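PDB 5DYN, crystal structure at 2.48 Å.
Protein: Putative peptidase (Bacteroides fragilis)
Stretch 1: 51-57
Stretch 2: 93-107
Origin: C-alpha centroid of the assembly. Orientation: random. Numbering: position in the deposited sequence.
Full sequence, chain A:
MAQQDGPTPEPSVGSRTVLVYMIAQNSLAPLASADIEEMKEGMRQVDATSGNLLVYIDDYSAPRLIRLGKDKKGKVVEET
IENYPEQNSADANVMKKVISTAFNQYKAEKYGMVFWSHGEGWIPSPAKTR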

ATOM      1  N   GLY A  51      -5.525 -11.090 -20.967  1.00 58.02           N
ATOM      2  CA  GLY A  51      -5.567 -10.522 -19.631  1.00 52.33           C
ATOM      3  C   GLY A  51      -6.524 -11.263 -18.717  1.00 54.45           C
ATOM      4  O   GLY A  51      -7.690 -11.468 -19.058  1.00 57.50           O
ATOM      5  N   ASN A  52      -6.030 -11.670 -17.552  1.00 52.42           N
ATOM      6  CA  ASN A  52      -6.848 -12.387 -16.581  1.00 42.09           C
ATOM      7  C   ASN A  52      -7.027 -11.607 -15.285  1.00 46.83           C
ATOM      8  O   ASN A  52      -6.103 -11.521 -14.473  1.00 48.34           O
ATOM      9  CB  ASN A  52      -6.237 -13.752 -16.268  1.00 51.03           C
ATOM     10  CG  ASN A  52      -6.027 -14.596 -17.506  1.00 56.56           C
ATOM     11  OD1 ASN A  52      -6.971 -15.179 -18.040  1.00 54.57           O
ATOM     12  ND2 ASN A  52      -4.783 -14.677 -17.963  1.00 51.12           N
ATOM     13  N   LEU A  53      -8.214 -11.039 -15.093  1.00 43.28           N
ATOM     14  CA  LEU A  53      -8.530 -10.371 -13.836  1.00 40.14           C
ATOM     15  C   LEU A  53      -9.274 -11.306 -12.901  1.00 38.65           C
ATOM     16  O   LEU A  53     -10.465 -11.566 -13.075  1.00 40.48           O
ATOM     17  CB  LEU A  53      -9.360  -9.113 -14.067  1.00 39.04           C
ATOM     18  CG  LEU A  53      -9.704  -8.334 -12.794  1.00 38.87           C
ATOM     19  CD1 LEU A  53      -8.433  -7.913 -12.063  1.00 39.78           C
ATOM     20  CD2 LEU A  53     -10.572  -7.125 -13.102  1.00 34.29           C
ATOM     21  N   LEU A  54      -8.562 -11.809 -11.904  1.00 41.79           N
ATOM     22  CA  LEU A  54      -9.172 -12.666 -10.905  1.00 40.52           C
ATOM     23  C   LEU A  54      -9.493 -11.843  -9.666  1.00 36.47           C
ATOM     24  O   LEU A  54      -8.768 -10.914  -9.315  1.00 34.35           O
ATOM     25  CB  LEU A  54      -8.255 -13.842 -10.565  1.00 34.85           C
ATOM     26  CG  LEU A  54      -8.396 -15.078 -11.465  1.00 41.94           C
ATOM     27  CD1 LEU A  54      -8.178 -14.761 -12.936  1.00 40.35           C
ATOM     28  CD2 LEU A  54      -7.439 -16.156 -11.025  1.00 48.06           C
ATOM     29  N   VAL A  55     -10.598 -12.178  -9.016  1.00 39.05           N
ATOM     30  CA  VAL A  55     -11.048 -11.426  -7.860  1.00 35.73           C
ATOM     31  C   VAL A  55     -11.382 -12.354  -6.709  1.00 36.21           C
ATOM     32  O   VAL A  55     -12.248 -13.220  -6.826  1.00 41.40           O
ATOM     33  CB  VAL A  55     -12.289 -10.567  -8.191  1.00 41.38           C
ATOM     34  CG1 VAL A  55     -12.985 -10.120  -6.918  1.00 37.76           C
ATOM     35  CG2 VAL A  55     -11.908  -9.374  -9.058  1.00 35.36           C
ATOM     36  N   TYR A  56     -10.682 -12.180  -5.597  1.00 37.75           N
ATOM     37  CA  TYR A  56     -11.067 -12.837  -4.360  1.00 35.99           C
ATOM     38  C   TYR A  56     -11.816 -11.826  -3.499  1.00 34.64           C
ATOM     39  O   TYR A  56     -11.273 -10.781  -3.141  1.00 35.15           O
ATOM     40  CB  TYR A  56      -9.846 -13.391  -3.623  1.00 31.41           C
ATOM     41  CG  TYR A  56     -10.180 -13.981  -2.275  1.00 34.99           C
ATOM     42  CD1 TYR A  56     -10.714 -15.259  -2.169  1.00 36.53           C
ATOM     43  CD2 TYR A  56      -9.976 -13.256  -1.108  1.00 28.72           C
ATOM     44  CE1 TYR A  56     -11.026 -15.800  -0.937  1.00 37.97           C
ATOM     45  CE2 TYR A  56     -10.285 -13.786   0.125  1.00 28.87           C
ATOM     46  CZ  TYR A  56     -10.811 -15.060   0.206  1.00 35.08           C
ATOM     47  OH  TYR A  56     -11.123 -15.594   1.436  1.00 37.36           O
ATOM     48  N   ILE A  57     -13.071 -12.124  -3.188  1.00 27.84           N
ATOM     49  CA  ILE A  57     -13.884 -11.209  -2.398  1.00 28.71           C
ATOM     50  C   ILE A  57     -14.479 -11.912  -1.184  1.00 32.26           C
ATOM     51  O   ILE A  57     -15.194 -12.909  -1.304  1.00 33.89           O
ATOM     52  CB  ILE A  57     -15.014 -10.569  -3.252  1.00 38.79           C
ATOM     53  CG1 ILE A  57     -16.067  -9.901  -2.361  1.00 35.77           C
ATOM     54  CG2 ILE A  57     -15.652 -11.596  -4.177  1.00 33.89           C
ATOM     55  CD1 ILE A  57     -15.614  -8.587  -1.749  1.00 32.81           C
TER
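Stretch 2 93-107: NVMKKVISTAFNQYK

Most of stretch 2 is a helix, followed by a short loop, laid along the strand of stretch 1 and running nearly against it: the N-to-C directions differ by 161°, and the two axes approach to 9.8 Å. The register follows from this. As stretch 2 advances, it meets the strand in reverse order, V98 next to Y56, A102 next to L54 and Y106 next to N52, with CA to CA separations of 7.6, 6.8 and 7.1 Å. A step of four residues on stretch 2 matches a step of two on the strand. Alternate strand residues, N52, L54 and Y56, point toward stretch 2, while L53, V55 and I57 lie out of reach.

The helix is already under way at N93, which is out of reach of the strand. V94 begins the contact lightly: its CA-to-CB bond runs sideways, and CG1 comes within 4.3 Å of Y56 OH, a hydroxyl hydrogen-bonded elsewhere in the structure. M95, K96 and K97 make no contact with the strand. V98, in the t rotamer, points toward the strand and sets its CG2 over one face of the Y56 ring, 4.1 Å from the centroid and 28° off the normal; the closest pair is V98 CG2 to Y56 CE1 at 3.7 Å.

The next turn carries I99 and S100 out of reach. S100 OG gives a hydrogen bond to K96 O at 3.0 Å, and T101 OG1 does the same to K97 O at 2.8 Å, so both hydroxyls are satisfied within the helix itself. At A102 the backbones draw nearest in this register. L54 CD2 lies 3.6 Å from A102 CB and 3.3 Å from A102 O, so the leucine packs against helix backbone as well as methyl.

F103 starts away from the strand, although the end of its side chain comes nearer, and N104 stays out of reach. Y106 lies in the loop, its phi/psi of -133/65 no longer helical, and its N makes weak hydrogen bonds to A102 O at 3.4 Å and F103 O at 3.3 Å. Its CA-to-CB bond points toward the strand, and its ring meets L54 and N52. L54 CD1 sits over one face, 4.2 Å from the centroid, while L54 CD2 reaches Y106 CD2 at 3.5 Å; N52 OD1 approaches Y106 CD1 obliquely at 3.4 Å. K107 then points away.

No hydrogen bond crosses the contact. It recurs every four residues, at V94, V98, A102 and Y106, and the two stretches together bury 343 Å².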

ATOM      1  N   ASN A  93      -2.041 -18.653   5.347  1.00 39.57           N
ATOM      2  CA  ASN A  93      -2.255 -19.899   4.626  1.00 41.61           C
ATOM      3  C   ASN A  93      -3.516 -19.856   3.769  1.00 45.23           C
ATOM      4  O   ASN A  93      -3.575 -20.485   2.713  1.00 44.22           O
ATOM      5  CB  ASN A  93      -2.304 -21.071   5.602  1.00 44.79           C
ATOM      6  CG  ASN A  93      -0.947 -21.366   6.210  1.00 52.74           C
ATOM      7  OD1 ASN A  93       0.087 -21.109   5.592  1.00 54.37           O
ATOM      8  ND2 ASN A  93      -0.942 -21.902   7.425  1.00 65.41           N
ATOM      9  N   VAL A  94      -4.516 -19.103   4.218  1.00 37.65           N
ATOM     10  CA  VAL A  94      -5.706 -18.878   3.409  1.00 37.30           C
ATOM     11  C   VAL A  94      -5.342 -18.069   2.167  1.00 41.01           C
ATOM     12  O   VAL A  94      -5.760 -18.399   1.054  1.00 37.91           O
ATOM     13  CB  VAL A  94      -6.807 -18.142   4.194  1.00 39.30           C
ATOM     14  CG1 VAL A  94      -7.965 -17.779   3.272  1.00 33.16           C
ATOM     15  CG2 VAL A  94      -7.288 -18.997   5.357  1.00 39.41           C
ATOM     16  N   MET A  95      -4.556 -17.015   2.363  1.00 33.73           N
ATOM     17  CA  MET A  95      -4.099 -16.189   1.251  1.00 35.23           C
ATOM     18  C   MET A  95      -3.226 -17.001   0.298  1.00 35.49           C
ATOM     19  O   MET A  95      -3.333 -16.860  -0.919  1.00 36.75           O
ATOM     20  CB  MET A  95      -3.334 -14.965   1.762  1.00 32.40           C
ATOM     21  CG  MET A  95      -2.713 -14.126   0.660  1.00 36.15           C
ATOM     22  SD  MET A  95      -2.049 -12.550   1.232  1.00 40.12           S
ATOM     23  CE  MET A  95      -3.542 -11.567   1.312  1.00 38.27           C
ATOM     24  N   LYS A  96      -2.370 -17.850   0.861  1.00 37.63           N
ATOM     25  CA  LYS A  96      -1.521 -18.742   0.075  1.00 40.78           C
ATOM     26  C   LYS A  96      -2.343 -19.617  -0.861  1.00 38.02           C
ATOM     27  O   LYS A  96      -2.040 -19.718  -2.050  1.00 37.88           O
ATOM     28  CB  LYS A  96      -0.677 -19.632   0.987  1.00 42.70           C
ATOM     29  CG  LYS A  96       0.634 -19.028   1.439  1.00 39.08           C
ATOM     30  CD  LYS A  96       1.398 -20.026   2.289  1.00 42.00           C
ATOM     31  CE  LYS A  96       2.652 -19.415   2.885  1.00 45.51           C
ATOM     32  NZ  LYS A  96       3.371 -20.392   3.754  1.00 58.25           N
ATOM     33  N   LYS A  97      -3.375 -20.251  -0.312  1.00 32.83           N
ATOM     34  CA  LYS A  97      -4.253 -21.120  -1.093  1.00 39.02           C
ATOM     35  C   LYS A  97      -4.903 -20.376  -2.257  1.00 41.48           C
ATOM     36  O   LYS A  97      -4.960 -20.887  -3.376  1.00 46.98           O
ATOM     37  CB  LYS A  97      -5.339 -21.733  -0.204  1.00 40.71           C
ATOM     38  CG  LYS A  97      -6.418 -22.466  -0.985  1.00 51.03           C
ATOM     39  CD  LYS A  97      -7.429 -23.151  -0.075  1.00 57.32           C
ATOM     40  CE  LYS A  97      -8.515 -23.843  -0.897  1.00 65.55           C
ATOM     41  NZ  LYS A  97      -9.491 -24.600  -0.060  1.00 58.00           N
ATOM     42  N   VAL A  98      -5.385 -19.166  -1.987  1.00 40.35           N
ATOM     43  CA  VAL A  98      -6.044 -18.359  -3.007  1.00 35.65           C
ATOM     44  C   VAL A  98      -5.042 -17.913  -4.063  1.00 37.91           C
ATOM     45  O   VAL A  98      -5.312 -18.000  -5.263  1.00 36.34           O
ATOM     46  CB  VAL A  98      -6.738 -17.130  -2.391  1.00 35.22           C
ATOM     47  CG1 VAL A  98      -7.328 -16.250  -3.478  1.00 27.19           C
ATOM     48  CG2 VAL A  98      -7.818 -17.568  -1.417  1.00 27.82           C
ATOM     49  N   ILE A  99      -3.880 -17.447  -3.612  1.00 37.32           N
ATOM     50  CA  ILE A  99      -2.811 -17.044  -4.523  1.00 37.73           C
ATOM     51  C   ILE A  99      -2.399 -18.199  -5.436  1.00 41.97           C
ATOM     52  O   ILE A  99      -2.287 -18.029  -6.653  1.00 36.75           O
ATOM     53  CB  ILE A  99      -1.571 -16.545  -3.759  1.00 38.78           C
ATOM     54  CG1 ILE A  99      -1.853 -15.203  -3.084  1.00 43.65           C
ATOM     55  CG2 ILE A  99      -0.397 -16.390  -4.700  1.00 39.47           C
ATOM     56  CD1 ILE A  99      -0.680 -14.683  -2.278  1.00 35.63           C
ATOM     57  N   SER A 100      -2.179 -19.367  -4.834  1.00 40.59           N
ATOM     58  CA  SER A 100      -1.802 -20.569  -5.571  1.00 40.45           C
ATOM     59  C   SER A 100      -2.838 -20.926  -6.627  1.00 42.25           C
ATOM     60  O   SER A 100      -2.497 -21.134  -7.788  1.00 45.72           O
ATOM     61  CB  SER A 100      -1.608 -21.747  -4.618  1.00 32.05           C
ATOM     62  OG  SER A 100      -0.438 -21.581  -3.839  1.00 51.57           O
ATOM     63  N   THR A 101      -4.100 -20.994  -6.217  1.00 40.42           N
ATOM     64  CA  THR A 101      -5.187 -21.301  -7.140  1.00 39.65           C
ATOM     65  C   THR A 101      -5.247 -20.288  -8.276  1.00 41.02           C
ATOM     66  O   THR A 101      -5.368 -20.653  -9.446  1.00 45.97           O
ATOM     67  CB  THR A 101      -6.547 -21.326  -6.423  1.00 33.76           C
ATOM     68  OG1 THR A 101      -6.502 -22.260  -5.337  1.00 41.48           O
ATOM     69  CG2 THR A 101      -7.649 -21.726  -7.388  1.00 39.28           C
ATOM     70  N   ALA A 102      -5.140 -19.012  -7.922  1.00 35.43           N
ATOM     71  CA  ALA A 102      -5.287 -17.931  -8.884  1.00 38.66           C
ATOM     72  C   ALA A 102      -4.239 -17.958  -9.998  1.00 45.03           C
ATOM     73  O   ALA A 102      -4.579 -17.893 -11.180  1.00 44.57           O
ATOM     74  CB  ALA A 102      -5.244 -16.589  -8.165  1.00 37.69           C
ATOM     75  N   PHE A 103      -2.969 -18.053  -9.621  1.00 43.91           N
ATOM     76  CA  PHE A 103      -1.888 -17.906 -10.587  1.00 43.32           C
ATOM     77  C   PHE A 103      -1.516 -19.209 -11.285  1.00 47.19           C
ATOM     78  O   PHE A 103      -1.106 -19.193 -12.446  1.00 49.67           O
ATOM     79  CB  PHE A 103      -0.655 -17.312  -9.909  1.00 43.25           C
ATOM     80  CG  PHE A 103      -0.830 -15.882  -9.495  1.00 44.22           C
ATOM     81  CD1 PHE A 103      -0.884 -14.878 -10.446  1.00 43.32           C
ATOM     82  CD2 PHE A 103      -0.943 -15.541  -8.158  1.00 46.82           C
ATOM     83  CE1 PHE A 103      -1.044 -13.553 -10.073  1.00 40.78           C
ATOM     84  CE2 PHE A 103      -1.105 -14.219  -7.780  1.00 43.67           C
ATOM     85  CZ  PHE A 103      -1.155 -13.225  -8.740  1.00 33.99           C
ATOM     86  N   ASN A 104      -1.653 -20.334 -10.589  1.00 45.02           N
ATOM     87  CA  ASN A 104      -1.360 -21.627 -11.203  1.00 51.84           C
ATOM     88  C   ASN A 104      -2.391 -21.990 -12.270  1.00 51.89           C
ATOM     89  O   ASN A 104      -2.074 -22.670 -13.243  1.00 59.84           O
ATOM     90  CB  ASN A 104      -1.288 -22.731 -10.149  1.00 47.12           C
ATOM     91  CG  ASN A 104      -0.106 -22.568  -9.215  1.00 57.80           C
ATOM     92  OD1 ASN A 104       0.995 -22.219  -9.643  1.00 63.61           O
ATOM     93  ND2 ASN A 104      -0.328 -22.820  -7.929  1.00 56.89           N
ATOM     94  N   GLN A 105      -3.624 -21.531 -12.086  1.00 51.13           N
ATOM     95  CA  GLN A 105      -4.667 -21.764 -13.076  1.00 51.62           C
ATOM     96  C   GLN A 105      -4.545 -20.793 -14.245  1.00 53.08           C
ATOM     97  O   GLN A 105      -5.000 -21.083 -15.354  1.00 52.12           O
ATOM     98  CB  GLN A 105      -6.056 -21.643 -12.448  1.00 52.01           C
ATOM     99  CG  GLN A 105      -6.466 -22.828 -11.589  1.00 53.09           C
ATOM    100  CD  GLN A 105      -7.972 -22.999 -11.521  1.00 60.71           C
ATOM    101  OE1 GLN A 105      -8.681 -22.759 -12.501  1.00 59.13           O
ATOM    102  NE2 GLN A 105      -8.469 -23.410 -10.359  1.00 64.10           N
ATOM    103  N   TYR A 106      -3.931 -19.641 -13.997  1.00 49.82           N
ATOM    104  CA  TYR A 106      -3.825 -18.616 -15.027  1.00 51.44           C
ATOM    105  C   TYR A 106      -2.416 -18.051 -15.140  1.00 46.10           C
ATOM    106  O   TYR A 106      -2.185 -16.874 -14.866  1.00 54.44           O
ATOM    107  CB  TYR A 106      -4.827 -17.491 -14.759  1.00 51.10           C
ATOM    108  CG  TYR A 106      -6.261 -17.957 -14.845  1.00 51.00           C
ATOM    109  CD1 TYR A 106      -6.926 -17.995 -16.065  1.00 52.25           C
ATOM    110  CD2 TYR A 106      -6.944 -18.381 -13.713  1.00 46.29           C
ATOM    111  CE1 TYR A 106      -8.233 -18.432 -16.152  1.00 47.96           C
ATOM    112  CE2 TYR A 106      -8.250 -18.818 -13.790  1.00 46.57           C
ATOM    113  CZ  TYR A 106      -8.890 -18.842 -15.010  1.00 45.54           C
ATOM    114  OH  TYR A 106     -10.191 -19.277 -15.089  1.00 54.54           O
ATOM    115  N   LYS A 107      -1.478 -18.902 -15.544  1.00 45.02           N
ATOM    116  CA  LYS A 107      -0.122 -18.459 -15.834  1.00 48.98           C
ATOM    117  C   LYS A 107      -0.144 -17.427 -16.954  1.00 47.48           C
ATOM    118  O   LYS A 107      -0.964 -17.506 -17.868  1.00 44.57           O
ATOM    119  CB  LYS A 107       0.772 -19.643 -16.217  1.00 47.16           C
ATOM    120  CG  LYS A 107       1.261 -20.468 -15.035  1.00 51.80           C
ATOM    121  CD  LYS A 107       0.722 -21.890 -15.078  1.00 51.34           C
ATOM    122  CE  LYS A 107       1.191 -22.694 -13.874  1.00 53.96           C
ATOM    123  NZ  LYS A 107       0.595 -24.059 -13.839  1.00 54.43           N
TER